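Local coordinates for protein transcriptional regulator Tm0710 (Thermotoga maritima, PDB 2A61) that probably binds DNA through a winged helix-turn-helix domain and regulates transcription, as a member of the MarR family, at residues Q35-Y43 with G97-I105. Residues are numbered along the deposited sequence; the frame is centred on the assembly and turned at random.
Sequences QFDILQKIY and GEEVIEKVI
Segments 35-43 and 97-105, both helical, cross almost at right angles (-97°), their axes 9.8 Å apart at closest approach, with Q40 and I101 the nearest backbone pair. I101 is the knob of the crossing, set into a hole made by F36, L39, Q40 and Y43. Its two branches part there: CG2 stands over the centre of the Y43 ring in a CH-pi contact, 3.4 Å from the centroid and 5° off the ring normal, while CG1 runs toward Q40 and carries CD1 to within 3.9 Å of L39 CB. With CG anti to the backbone N (chi1 177°), Y43 reaches across the second helix and lays its ring flat on I101. E98 CG packs obliquely against this ring, 4.1 Å from Y43 CD1. Further along, the CE1-CZ end of F36 meets V104, with CE1 3.7 Å from V104 CG2, and V100 adds looser packing against F36 and L39. L26 touches both F36 and V100, extending the apolar layer. Polar links run through water at the Y43 end: one water joins Y43 OH (2.6 Å) to E102 OE2, and another, held by Y43 O, reaches E98 only weakly. Both glutamates also form salt bridges with R95. Shortening Y43 to an alanine would probably leave I101 CG2 without its aromatic partner and the water on E102 without the phenol. The contact thus joins a helix of the probable DNA-binding domain to the long helix 95-119 by apolar interlocking, with the water-mediated links and the glutamates gathered at the Y43 end.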
# COMPACT_ATOMS: atom_id res chain seq x y z
N GLN A 35 -9.48 6.60 -4.95
CA GLN A 35 -9.87 6.35 -6.34
C GLN A 35 -8.86 5.47 -7.07
O GLN A 35 -9.24 4.60 -7.85
CB GLN A 35 -10.04 7.64 -7.10
CG GLN A 35 -11.33 8.46 -6.79
CD GLN A 35 -11.42 9.67 -7.73
OE1 GLN A 35 -10.47 10.44 -7.82
NE2 GLN A 35 -12.56 9.81 -8.46
N PHE A 36 -7.57 5.75 -6.88
CA PHE A 36 -6.54 4.93 -7.51
C PHE A 36 -6.54 3.48 -7.01
O PHE A 36 -6.33 2.55 -7.79
CB PHE A 36 -5.15 5.55 -7.27
CG PHE A 36 -4.03 4.77 -7.88
CD1 PHE A 36 -3.92 4.66 -9.26
CD2 PHE A 36 -3.08 4.15 -7.09
CE1 PHE A 36 -2.88 3.92 -9.83
CE2 PHE A 36 -2.05 3.41 -7.66
CZ PHE A 36 -1.97 3.31 -9.03
N ASP A 37 -6.76 3.30 -5.72
CA ASP A 37 -6.87 1.96 -5.13
C ASP A 37 -8.01 1.12 -5.78
O ASP A 37 -7.85 -0.09 -5.99
CB ASP A 37 -7.11 2.05 -3.63
CG ASP A 37 -5.87 2.45 -2.83
OD1 ASP A 37 -4.70 2.18 -3.25
OD2 ASP A 37 -6.09 3.08 -1.77
N ILE A 38 -9.15 1.76 -6.06
CA ILE A 38 -10.22 1.12 -6.86
C ILE A 38 -9.73 0.77 -8.26
O ILE A 38 -9.94 -0.35 -8.74
CB ILE A 38 -11.46 2.02 -6.99
CG1 ILE A 38 -12.13 2.21 -5.61
CG2 ILE A 38 -12.39 1.49 -8.07
CD1 ILE A 38 -13.15 3.30 -5.62
N LEU A 39 -9.08 1.72 -8.92
CA LEU A 39 -8.65 1.50 -10.32
C LEU A 39 -7.60 0.43 -10.41
O LEU A 39 -7.66 -0.41 -11.32
CB LEU A 39 -8.07 2.75 -10.96
CG LEU A 39 -8.96 3.90 -11.38
CD1 LEU A 39 -8.07 5.07 -11.87
CD2 LEU A 39 -9.90 3.44 -12.48
N GLN A 40 -6.61 0.45 -9.50
CA GLN A 40 -5.54 -0.55 -9.55
C GLN A 40 -5.99 -1.96 -9.17
O GLN A 40 -5.49 -2.91 -9.74
CB GLN A 40 -4.26 -0.12 -8.79
CG GLN A 40 -4.33 -0.16 -7.32
CD GLN A 40 -2.94 -0.06 -6.67
OE1 GLN A 40 -2.82 0.30 -5.50
NE2 GLN A 40 -1.89 -0.38 -7.43
N LYS A 41 -6.95 -2.07 -8.25
CA LYS A 41 -7.58 -3.35 -7.93
C LYS A 41 -8.28 -3.98 -9.13
O LYS A 41 -8.10 -5.18 -9.39
CB LYS A 41 -8.55 -3.18 -6.78
CG LYS A 41 -9.25 -4.44 -6.35
CD LYS A 41 -8.28 -5.62 -6.02
CE LYS A 41 -7.29 -5.33 -4.88
NZ LYS A 41 -6.27 -6.45 -4.60
N ILE A 42 -9.05 -3.17 -9.87
CA ILE A 42 -9.76 -3.67 -11.03
C ILE A 42 -8.74 -3.94 -12.14
O ILE A 42 -8.90 -4.88 -12.91
CB ILE A 42 -10.88 -2.66 -11.50
CG1 ILE A 42 -11.94 -2.50 -10.42
CG2 ILE A 42 -11.50 -3.11 -12.84
CD1 ILE A 42 -12.92 -1.24 -10.62
N TYR A 43 -7.70 -3.11 -12.22
CA TYR A 43 -6.68 -3.30 -13.24
C TYR A 43 -6.02 -4.68 -13.10
O TYR A 43 -5.78 -5.36 -14.09
CB TYR A 43 -5.61 -2.22 -13.14
CG TYR A 43 -4.46 -2.37 -14.12
CD1 TYR A 43 -4.46 -1.69 -15.34
CD2 TYR A 43 -3.33 -3.17 -13.81
CE1 TYR A 43 -3.39 -1.83 -16.25
CE2 TYR A 43 -2.27 -3.31 -14.69
CZ TYR A 43 -2.30 -2.61 -15.89
OH TYR A 43 -1.27 -2.72 -16.75
N GLY A 97 -8.52 4.41 -18.06
CA GLY A 97 -8.19 3.93 -16.70
C GLY A 97 -6.89 3.14 -16.69
O GLY A 97 -6.07 3.32 -15.78
N GLU A 98 -6.67 2.29 -17.71
CA GLU A 98 -5.44 1.51 -17.81
C GLU A 98 -4.22 2.40 -17.96
O GLU A 98 -3.19 2.12 -17.35
CB GLU A 98 -5.48 0.53 -18.98
CG GLU A 98 -6.42 -0.64 -18.73
CD GLU A 98 -6.38 -1.67 -19.87
OE1 GLU A 98 -6.46 -1.27 -21.04
OE2 GLU A 98 -6.26 -2.86 -19.56
N GLU A 99 -4.35 3.45 -18.76
CA GLU A 99 -3.23 4.36 -19.03
C GLU A 99 -2.72 4.99 -17.73
O GLU A 99 -1.56 5.30 -17.62
CB GLU A 99 -3.62 5.47 -20.02
CG GLU A 99 -3.73 4.97 -21.46
CD GLU A 99 -4.55 5.86 -22.39
OE1 GLU A 99 -5.11 6.91 -21.95
OE2 GLU A 99 -4.63 5.50 -23.59
N VAL A 100 -3.62 5.22 -16.79
CA VAL A 100 -3.26 5.80 -15.50
C VAL A 100 -2.31 4.79 -14.79
O VAL A 100 -1.20 5.16 -14.42
CB VAL A 100 -4.50 6.04 -14.61
CG1 VAL A 100 -4.05 6.54 -13.20
CG2 VAL A 100 -5.49 7.03 -15.26
N ILE A 101 -2.73 3.52 -14.63
CA ILE A 101 -1.88 2.51 -14.01
C ILE A 101 -0.54 2.38 -14.75
O ILE A 101 0.52 2.33 -14.12
CB ILE A 101 -2.62 1.12 -13.88
CG1 ILE A 101 -3.57 1.14 -12.67
CG2 ILE A 101 -1.64 0.00 -13.55
CD1 ILE A 101 -4.84 1.81 -12.94
N GLU A 102 -0.60 2.37 -16.09
CA GLU A 102 0.62 2.28 -16.91
C GLU A 102 1.59 3.45 -16.68
O GLU A 102 2.80 3.26 -16.71
CB GLU A 102 0.24 2.23 -18.40
CG GLU A 102 -0.47 0.93 -18.78
CD GLU A 102 -0.99 0.87 -20.21
OE1 GLU A 102 -0.99 1.90 -20.96
OE2 GLU A 102 -1.41 -0.24 -20.58
N LYS A 103 1.05 4.65 -16.51
CA LYS A 103 1.87 5.85 -16.17
C LYS A 103 2.47 5.80 -14.76
O LYS A 103 3.59 6.25 -14.54
CB LYS A 103 1.07 7.13 -16.40
CG LYS A 103 1.07 7.54 -17.90
CD LYS A 103 0.19 8.77 -18.24
CE LYS A 103 0.07 8.92 -19.77
NZ LYS A 103 -1.10 9.79 -20.17
N VAL A 104 1.73 5.24 -13.81
CA VAL A 104 2.30 4.97 -12.48
C VAL A 104 3.52 3.99 -12.56
O VAL A 104 4.60 4.23 -11.95
CB VAL A 104 1.18 4.47 -11.49
CG1 VAL A 104 1.79 3.92 -10.19
CG2 VAL A 104 0.17 5.59 -11.21
N ILE A 105 3.33 2.89 -13.28
CA ILE A 105 4.36 1.87 -13.45
C ILE A 105 5.59 2.43 -14.18
O ILE A 105 6.74 2.23 -13.75
CB ILE A 105 3.76 0.62 -14.18
CG1 ILE A 105 2.73 -0.06 -13.26
CG2 ILE A 105 4.87 -0.32 -14.57
CD1 ILE A 105 1.96 -1.20 -13.88
O HOH W 1 -6.39 -4.80 -16.81
O HOH W 2 -1.79 -2.36 -19.27